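Local coordinates for takeout-like protein 1 (Epiphyas postvittana, PDB 4G0S), which probably binds and carries hydrophobic ligands such as fatty acids in a long internal tunnel, at the myristic acid site. Coordinates in Å, arbitrary orientation; residue numbers count along the deposited sequence, not the author numbering.

The myristic acid site. Residues 6-8, 16, 19-20, 24, 27, 205, 217-218. With MYR (myristic acid), chain B.
Two phenylalanine rings of helix 13-27 turn their faces to the myristic acid from opposite sides, at successive points, so the tail runs between them. Phe20 supports the middle of the chain: MYR C8 lies above one face toward the rim, 4.0 Å from the ring centroid, while the CD1-CE1 side of the same ring follows C4 to C6. Phe27 meets the chain farther along, with MYR C11 over its face, 3.8 Å from the centroid and displaced toward CD2 and CE2. Its CG stands anti to the backbone N (chi1 179°), whereas that of Phe20 lies beside its own N, anti to the carbonyl carbon. Flat aromatic faces suit a methylene chain because they offer broad CH-pi contact without demanding a polar partner.

Smaller or more flexible groups fill in around them. Near the head, Met16 bends at chi2 and chi3 to bring CE alongside the chain, 3.6 Å from MYR C4; an unbranched thioether can fold to fit such a bend. The short methyl of Ala19 lets its helix approach the same carbon. Toward the tail, Leu24 extends branch CD1 to within 3.4 Å of MYR C13, and Ile205, from helix 191-211, turns CG2 toward C9. The protein hides 489 of the ligand's 507 Å², as expected of a deep lipid-binding tunnel. The fatty acid may come from the insect cells used for expression, so the structure alone does not establish it as the natural ligand.

Backbone groups receive the carboxyl head. Cys8 N donates a nearly straight hydrogen bond to O1 (160° at H), and its SG, turned beside that N, belongs to the disulfide with Cys15. In the second shell, Lys7 N donates to Glu6 OE2 from 60° above the carboxylate plane, perhaps steadying this loop. Over the head's face crowds the Ile217 carbonyl, a clash of acceptors if the acid is ionised; protonation might ease it, but any hydrogen bond is doubtful, with Ile217 O 2.6 Å from MYR O1 and 2.5 Å from MYR O2.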
# COMPACT_ATOMS: atom_id res chain seq x y z
N GLU A 6 18.67 15.82 -1.18
CA GLU A 6 19.98 16.00 -0.54
C GLU A 6 20.23 14.97 0.57
O GLU A 6 19.28 14.31 1.03
CB GLU A 6 20.17 17.47 -0.08
CG GLU A 6 21.60 18.01 -0.13
CD GLU A 6 22.56 17.14 -0.96
OE1 GLU A 6 22.52 17.20 -2.21
OE2 GLU A 6 23.37 16.41 -0.35
N LYS A 7 21.49 14.83 0.99
CA LYS A 7 21.92 13.73 1.85
C LYS A 7 21.66 13.93 3.36
O LYS A 7 22.01 14.96 3.91
CB LYS A 7 23.39 13.37 1.57
CG LYS A 7 23.59 12.53 0.30
CD LYS A 7 25.02 12.53 -0.22
CE LYS A 7 25.78 11.32 0.29
NZ LYS A 7 26.86 10.93 -0.66
N CYS A 8 21.07 12.93 4.00
CA CYS A 8 20.74 12.98 5.43
C CYS A 8 21.67 12.13 6.32
O CYS A 8 22.42 11.29 5.82
CB CYS A 8 19.29 12.50 5.67
SG CYS A 8 17.95 13.48 4.93
N MET A 16 15.01 12.90 7.06
CA MET A 16 14.54 11.68 6.37
C MET A 16 13.08 11.77 5.89
O MET A 16 12.78 11.36 4.75
CB MET A 16 14.78 10.43 7.23
CG MET A 16 16.25 10.09 7.44
SD MET A 16 17.24 9.65 5.98
CE MET A 16 16.04 8.67 5.05
N ALA A 19 12.98 14.19 3.06
CA ALA A 19 13.64 13.60 1.88
C ALA A 19 12.72 12.59 1.21
O ALA A 19 12.59 12.56 -0.01
CB ALA A 19 14.95 12.93 2.28
N PHE A 20 12.09 11.74 2.01
CA PHE A 20 11.05 10.86 1.49
C PHE A 20 10.00 11.71 0.82
O PHE A 20 9.56 11.41 -0.28
CB PHE A 20 10.37 10.13 2.63
CG PHE A 20 11.00 8.84 3.00
CD1 PHE A 20 12.36 8.74 3.30
CD2 PHE A 20 10.21 7.70 3.13
CE1 PHE A 20 12.93 7.53 3.69
CE2 PHE A 20 10.76 6.48 3.52
CZ PHE A 20 12.12 6.40 3.80
N LEU A 24 9.27 11.33 -3.39
CA LEU A 24 8.09 10.54 -3.78
C LEU A 24 7.62 10.69 -5.24
O LEU A 24 7.56 9.71 -5.94
CB LEU A 24 6.93 10.75 -2.78
CG LEU A 24 5.77 9.73 -2.69
CD1 LEU A 24 6.27 8.31 -2.88
CD2 LEU A 24 5.05 9.85 -1.36
N PHE A 27 9.94 8.97 -7.56
CA PHE A 27 10.11 7.56 -7.25
C PHE A 27 8.89 6.78 -7.80
O PHE A 27 9.06 5.80 -8.55
CB PHE A 27 10.28 7.38 -5.73
CG PHE A 27 10.44 5.94 -5.29
CD1 PHE A 27 11.69 5.37 -5.18
CD2 PHE A 27 9.33 5.16 -4.96
CE1 PHE A 27 11.85 4.06 -4.76
CE2 PHE A 27 9.48 3.84 -4.55
CZ PHE A 27 10.74 3.29 -4.46
N ILE A 205 10.75 -0.65 -3.19
CA ILE A 205 11.80 -0.00 -2.39
C ILE A 205 13.05 -0.90 -2.27
O ILE A 205 14.19 -0.46 -2.48
CB ILE A 205 11.29 0.38 -0.98
CG1 ILE A 205 10.00 1.22 -1.06
CG2 ILE A 205 12.36 1.18 -0.25
CD1 ILE A 205 9.24 1.28 0.25
N ILE A 217 23.67 7.30 -1.16
CA ILE A 217 22.53 8.09 -0.68
C ILE A 217 22.54 8.40 0.82
O ILE A 217 21.64 9.05 1.32
CB ILE A 217 21.16 7.50 -1.14
CG1 ILE A 217 20.95 6.07 -0.60
CG2 ILE A 217 21.02 7.55 -2.66
CD1 ILE A 217 19.63 5.46 -1.01
N ALA A 218 23.55 7.94 1.55
CA ALA A 218 23.62 8.29 2.97
C ALA A 218 24.94 8.94 3.35
O ALA A 218 25.91 8.90 2.58
CB ALA A 218 23.35 7.07 3.83
C1 MYR B . 19.34 9.93 2.00
O1 MYR B . 20.02 10.17 3.04
O2 MYR B . 19.59 10.47 0.89
C2 MYR B . 18.20 8.93 2.06
C3 MYR B . 17.17 9.28 0.97
C4 MYR B . 15.74 9.08 1.47
C5 MYR B . 14.87 8.50 0.36
C6 MYR B . 14.87 6.97 0.40
C7 MYR B . 13.86 6.43 -0.60
C8 MYR B . 12.78 5.66 0.14
C9 MYR B . 11.66 5.21 -0.79
C10 MYR B . 10.61 6.28 -1.05
C11 MYR B . 9.28 5.68 -1.52
C12 MYR B . 8.33 5.35 -0.37
C13 MYR B . 6.92 5.83 -0.67
C14 MYR B . 5.86 4.87 -0.19